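Local structure of putative succinylglutamate desuccinylase / aspartoacylase (Shewanella amazonensis, 3FMC) at residues 39-43 and 99-104; 131-135 and 160-166. The protein is probably a zinc-dependent hydrolase of the succinylglutamate desuccinylase/aspartoacylase family, thought to act on ester bonds. All coordinates share one frame; numbering follows the deposited sequence.

How the contacts relate
Contacts 1 and 2 follow one another along the chain, and both belong to the catalytic domain of the succinylglutamate desuccinylase/aspartoacylase family; their centres are about 17 Å apart and their nearest atoms about 6 Å apart, without touching. Contact 1 (39-43 with 99-104) is buried at the end of strand 36-40 and binds a sulfate ion, probably from the crystallisation liquor. Contact 2 (131-135 with 160-166) packs helix 123-142 against helix 150-163, farther from the centre of the chain. Helix 150-163 links the two: its Leu158 touches Gln39, Val42 and Tyr104 of contact 1, while Ser160 and His163 belong to contact 2. Contact 1, with His43, probably borders the active site; contact 2 joins helices farther out.

Contact 1. Residues 39-43 and 99-104; sequences QANVH and NWNREY. With SO4 (sulfate ion), chain K.
The imidazole of His43 meets Asn99 and the sulfate at its edge, near the ring plane: NE2 points at Asn99 OD1 (2.8 Å, N-H...O angle 169°), and CE1 lies by sulfate O1. The guanidinium of Arg102 also turns its edge to the anion, while Asn99 ND2 stands over one of its faces. Val42 O approaches the Trp100 indole obliquely at CD1, and Val42 CG1 packs on Trp100 CB (4.2 Å). His43 NE2 is tilted 22° from the carbonyl plane of Asn99, and Asn101 N closes an Asx turn onto the same OD1; these two donors hold OD1 from opposite faces of the amide plane, and Asn99 ND2 donates to sulfate O1 (3.3 Å). That oxygen also accepts from Asn101 ND2 (3.2 Å) and Arg102 NH1 (2.8 Å). The Arg102 chain folds back at chi2 (-60°), and its NH2 donates to sulfate O2 (2.8 Å). Farther along, Gln39 NE2 donates to Tyr104 OH (3.2 Å) and to Asp170, and Tyr37 pairs with OE1. Asn99, Asn101, Arg102 and Arg91 gather round the sulfate, which may mark where a substrate carboxylate binds in relatives; His43, with Glu46 and His172, may form an empty metal site, consistent with the zinc site of this family.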
loop_
_atom_site.group_PDB
_atom_site.type_symbol
_atom_site.label_atom_id
_atom_site.label_comp_id
_atom_site.label_asym_id
_atom_site.label_seq_id
_atom_site.Cartn_x
_atom_site.Cartn_y
_atom_site.Cartn_z
ATOM N N GLN C 39 14.416 8.666 22.487
ATOM C CA GLN C 39 13.449 8.840 21.388
ATOM C C GLN C 39 12.582 7.600 21.229
ATOM O O GLN C 39 12.950 6.517 21.643
ATOM C CB GLN C 39 14.119 9.202 20.056
ATOM C CG GLN C 39 15.018 8.127 19.470
ATOM C CD GLN C 39 15.673 8.519 18.198
ATOM O OE1 GLN C 39 15.913 9.691 17.948
ATOM N NE2 GLN C 39 15.949 7.532 17.357
ATOM N N ALA C 40 11.426 7.787 20.592
ATOM C CA ALA C 40 10.467 6.720 20.360
ATOM C C ALA C 40 9.791 6.920 19.012
ATOM O O ALA C 40 9.616 8.070 18.563
ATOM C CB ALA C 40 9.353 6.736 21.430
ATOM N N ASN C 41 9.338 5.802 18.463
ATOM C CA ASN C 41 8.349 5.757 17.337
ATOM C C ASN C 41 8.960 6.220 16.006
ATOM O O ASN C 41 8.282 6.851 15.156
ATOM C CB ASN C 41 7.096 6.589 17.755
ATOM C CG ASN C 41 5.767 6.187 17.073
ATOM O OD1 ASN C 41 4.758 6.895 17.261
ATOM N ND2 ASN C 41 5.729 5.067 16.348
ATOM N N VAL C 42 10.259 5.946 15.841
ATOM C CA VAL C 42 10.923 6.167 14.558
ATOM C C VAL C 42 10.254 5.224 13.546
ATOM O O VAL C 42 10.035 5.591 12.368
ATOM C CB VAL C 42 12.476 6.015 14.655
ATOM C CG1 VAL C 42 13.139 5.917 13.246
ATOM C CG2 VAL C 42 13.107 7.248 15.376
ATOM N N HIS C 43 9.940 3.999 13.989
ATOM C CA HIS C 43 9.098 3.070 13.203
ATOM C C HIS C 43 7.645 3.347 13.596
ATOM O O HIS C 43 7.244 3.194 14.780
ATOM C CB HIS C 43 9.451 1.615 13.418
ATOM C CG HIS C 43 10.745 1.203 12.819
ATOM N ND1 HIS C 43 11.656 0.449 13.508
ATOM C CD2 HIS C 43 11.296 1.441 11.601
ATOM C CE1 HIS C 43 12.696 0.192 12.731
ATOM N NE2 HIS C 43 12.516 0.806 11.575
ATOM N N ASN C 99 14.159 1.375 4.993
ATOM C CA ASN C 99 13.858 1.360 6.432
ATOM C C ASN C 99 14.309 2.663 7.063
ATOM O O ASN C 99 15.452 3.086 6.894
ATOM C CB ASN C 99 14.579 0.114 7.004
ATOM C CG ASN C 99 14.338 -0.112 8.516
ATOM O OD1 ASN C 99 14.026 0.798 9.257
ATOM N ND2 ASN C 99 14.517 -1.353 8.951
ATOM N N TRP C 100 13.426 3.326 7.794
ATOM C CA TRP C 100 13.780 4.615 8.412
ATOM C C TRP C 100 14.972 4.471 9.373
ATOM O O TRP C 100 15.747 5.448 9.543
ATOM C CB TRP C 100 12.646 5.160 9.191
ATOM C CG TRP C 100 11.343 5.393 8.436
ATOM C CD1 TRP C 100 10.165 4.789 8.687
ATOM C CD2 TRP C 100 11.109 6.303 7.359
ATOM N NE1 TRP C 100 9.176 5.291 7.877
ATOM C CE2 TRP C 100 9.728 6.220 7.043
ATOM C CE3 TRP C 100 11.917 7.179 6.636
ATOM C CZ2 TRP C 100 9.145 6.966 6.013
ATOM C CZ3 TRP C 100 11.328 7.915 5.596
ATOM C CH2 TRP C 100 9.960 7.807 5.313
ATOM N N ASN C 101 15.115 3.264 9.945
ATOM C CA ASN C 101 16.222 2.954 10.872
ATOM C C ASN C 101 17.429 2.341 10.179
ATOM O O ASN C 101 18.260 1.630 10.788
ATOM C CB ASN C 101 15.679 2.092 12.009
ATOM C CG ASN C 101 16.637 1.986 13.194
ATOM O OD1 ASN C 101 17.226 2.973 13.636
ATOM N ND2 ASN C 101 16.738 0.776 13.742
ATOM N N ARG C 102 17.529 2.588 8.878
ATOM C CA ARG C 102 18.728 2.254 8.124
ATOM C C ARG C 102 19.281 3.536 7.485
ATOM O O ARG C 102 20.190 3.474 6.682
ATOM C CB ARG C 102 18.446 1.221 7.051
ATOM C CG ARG C 102 18.124 -0.125 7.626
ATOM C CD ARG C 102 19.245 -0.716 8.475
ATOM N NE ARG C 102 18.767 -2.025 8.915
ATOM C CZ ARG C 102 18.000 -2.232 9.992
ATOM N NH1 ARG C 102 17.743 -1.263 10.857
ATOM N NH2 ARG C 102 17.550 -3.459 10.235
ATOM N N GLU C 103 18.731 4.690 7.866
ATOM C CA GLU C 103 19.129 5.982 7.278
ATOM C C GLU C 103 20.114 6.835 8.075
ATOM O O GLU C 103 20.424 7.973 7.712
ATOM C CB GLU C 103 17.855 6.769 7.012
ATOM C CG GLU C 103 17.083 6.286 5.790
ATOM C CD GLU C 103 17.623 6.824 4.489
ATOM O OE1 GLU C 103 18.843 7.171 4.394
ATOM O OE2 GLU C 103 16.799 6.922 3.559
ATOM N N TYR C 104 20.657 6.298 9.158
ATOM C CA TYR C 104 21.592 7.127 9.959
ATOM C C TYR C 104 22.936 7.280 9.251
ATOM O O TYR C 104 23.257 6.544 8.323
ATOM C CB TYR C 104 21.694 6.619 11.417
ATOM C CG TYR C 104 20.392 6.805 12.208
ATOM C CD1 TYR C 104 20.139 7.968 12.915
ATOM C CD2 TYR C 104 19.399 5.839 12.217
ATOM C CE1 TYR C 104 18.999 8.170 13.598
ATOM C CE2 TYR C 104 18.228 6.032 12.902
ATOM C CZ TYR C 104 18.007 7.212 13.592
ATOM O OH TYR C 104 16.836 7.338 14.316
HETATM S S SO4 K . 15.144 -2.777 12.950
HETATM O O1 SO4 K . 15.286 -1.551 12.133
HETATM O O2 SO4 K . 15.508 -3.933 12.134
HETATM O O3 SO4 K . 13.780 -3.006 13.518
HETATM O O4 SO4 K . 16.050 -2.633 14.104
#

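Contact 2. Residues 131-135 and 160-166; sequences RATLV and SMAHRAD
Arg131 reaches from helix 123-142 across to the carbonyl of His163 on helix 150-163; the two helices pack together beside strand 36-40, probably as in other M14-like zinc-hydrolase folds. From CB the chain runs extended, with CG anti to the backbone N (chi1 -171°), and CG and CD each pass 3.4 Å from His163 O. A bend at chi3 (-32°) then turns the guanidinium, and NH1 donates to that same oxygen (3.1 Å, N-H...O angle 165°), which lies at the guanidinium edge. At the tip, NH2 faces Asp166 OD1 in a long salt bridge of 3.8 Å; the two planar groups are nearly perpendicular and no N-H points at the oxygen, while water 1 accepts from NH2 and donates to OD1. The other carboxylate oxygen of Asp166 is held by Ser35 N. One turn along the first helix, Leu134 lays CB over the face of the His163 ring in a CH-pi contact, 3.9 Å from its centroid, and NE2 of that ring is hydrogen-bonded to His107 and to Gln159. Val135 CG2 meets His163 CB, and its CG1 sits over a face of the Arg164 guanidinium, 3.6 Å from NH2. At the backbone of the same valine, water 2 donates to Val135 O (2.7 Å) and is hydrogen-bonded to Ser160 OG.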
loop_
_atom_site.group_PDB
_atom_site.type_symbol
_atom_site.label_atom_id
_atom_site.label_comp_id
_atom_site.label_asym_id
_atom_site.label_seq_id
_atom_site.Cartn_x
_atom_site.Cartn_y
_atom_site.Cartn_z
ATOM N N ARG C 131 33.005 15.258 19.876
ATOM C CA ARG C 131 31.586 15.488 19.841
ATOM C C ARG C 131 31.281 16.599 18.849
ATOM O O ARG C 131 30.352 16.487 18.072
ATOM C CB ARG C 131 31.042 15.878 21.208
ATOM C CG ARG C 131 29.508 15.925 21.247
ATOM C CD ARG C 131 28.927 16.107 22.629
ATOM N NE ARG C 131 29.753 15.476 23.645
ATOM C CZ ARG C 131 29.670 14.225 24.103
ATOM N NH1 ARG C 131 28.758 13.365 23.679
ATOM N NH2 ARG C 131 30.543 13.840 25.023
ATOM N N ALA C 132 32.070 17.669 18.886
ATOM C CA ALA C 132 31.862 18.798 17.988
ATOM C C ALA C 132 32.037 18.382 16.540
ATOM O O ALA C 132 31.271 18.822 15.677
ATOM C CB ALA C 132 32.802 19.987 18.367
ATOM N N THR C 133 33.018 17.522 16.269
ATOM C CA THR C 133 33.259 17.013 14.932
ATOM C C THR C 133 32.055 16.206 14.443
ATOM O O THR C 133 31.631 16.348 13.302
ATOM C CB THR C 133 34.519 16.135 14.880
ATOM O OG1 THR C 133 35.675 16.968 15.064
ATOM C CG2 THR C 133 34.646 15.349 13.530
ATOM N N LEU C 134 31.518 15.355 15.307
ATOM C CA LEU C 134 30.347 14.540 14.933
ATOM C C LEU C 134 29.129 15.422 14.609
ATOM O O LEU C 134 28.434 15.152 13.636
ATOM C CB LEU C 134 29.988 13.548 16.041
ATOM C CG LEU C 134 31.074 12.553 16.467
ATOM C CD1 LEU C 134 30.434 11.584 17.512
ATOM C CD2 LEU C 134 31.701 11.784 15.308
ATOM N N VAL C 135 28.883 16.429 15.437
ATOM C CA VAL C 135 27.771 17.369 15.284
ATOM C C VAL C 135 27.970 18.173 13.983
ATOM O O VAL C 135 27.040 18.361 13.168
ATOM C CB VAL C 135 27.622 18.276 16.511
ATOM C CG1 VAL C 135 26.641 19.441 16.261
ATOM C CG2 VAL C 135 27.160 17.474 17.723
ATOM N N SER C 160 22.024 14.198 15.196
ATOM C CA SER C 160 22.746 15.362 15.681
ATOM C C SER C 160 22.348 15.648 17.127
ATOM O O SER C 160 23.212 16.018 17.944
ATOM C CB SER C 160 22.486 16.579 14.797
ATOM O OG SER C 160 23.080 17.714 15.393
HETATM N N MSE C 161 21.064 15.482 17.460
HETATM C CA MSE C 161 20.621 15.646 18.856
HETATM C C MSE C 161 21.222 14.552 19.754
HETATM O O MSE C 161 21.725 14.848 20.856
HETATM C CB MSE C 161 19.102 15.648 18.978
HETATM C CG MSE C 161 18.436 16.934 18.382
HETATM SE SE MSE C 161 16.604 17.002 18.861
HETATM C CE MSE C 161 15.938 15.491 17.648
ATOM N N ALA C 162 21.198 13.315 19.262
ATOM C CA ALA C 162 21.691 12.148 20.010
ATOM C C ALA C 162 23.189 12.292 20.330
ATOM O O ALA C 162 23.625 11.954 21.403
ATOM C CB ALA C 162 21.470 10.875 19.198
ATOM N N HIS C 163 23.958 12.769 19.351
ATOM C CA HIS C 163 25.403 12.955 19.509
ATOM C C HIS C 163 25.768 13.887 20.665
ATOM O O HIS C 163 26.883 13.820 21.196
ATOM C CB HIS C 163 26.018 13.518 18.237
ATOM C CG HIS C 163 26.260 12.511 17.160
ATOM N ND1 HIS C 163 26.699 11.227 17.420
ATOM C CD2 HIS C 163 26.290 12.659 15.815
ATOM C CE1 HIS C 163 26.922 10.607 16.273
ATOM N NE2 HIS C 163 26.671 11.449 15.278
ATOM N N ARG C 164 24.861 14.787 21.025
ATOM C CA ARG C 164 25.116 15.716 22.114
ATOM C C ARG C 164 25.037 15.092 23.501
ATOM O O ARG C 164 25.570 15.662 24.426
ATOM C CB ARG C 164 24.149 16.891 22.087
ATOM C CG ARG C 164 24.259 17.743 20.847
ATOM C CD ARG C 164 23.155 18.778 20.837
ATOM N NE ARG C 164 23.227 19.513 19.569
ATOM C CZ ARG C 164 24.076 20.521 19.327
ATOM N NH1 ARG C 164 24.936 20.936 20.265
ATOM N NH2 ARG C 164 24.072 21.123 18.137
ATOM N N ALA C 165 24.401 13.938 23.631
ATOM C CA ALA C 165 24.215 13.240 24.916
ATOM C C ALA C 165 25.312 12.187 25.233
ATOM O O ALA C 165 26.017 11.689 24.347
ATOM C CB ALA C 165 22.826 12.552 24.919
ATOM N N ASP C 166 25.407 11.835 26.517
ATOM C CA ASP C 166 26.290 10.782 26.993
ATOM C C ASP C 166 25.621 9.425 26.884
ATOM O O ASP C 166 26.301 8.426 26.761
ATOM C CB ASP C 166 26.670 11.014 28.451
ATOM C CG ASP C 166 27.371 12.357 28.657
ATOM O OD1 ASP C 166 28.221 12.720 27.815
ATOM O OD2 ASP C 166 26.992 13.066 29.617
HETATM O O HOH W 1 29.869 11.470 26.208
HETATM O O HOH W 2 24.457 19.117 13.443
#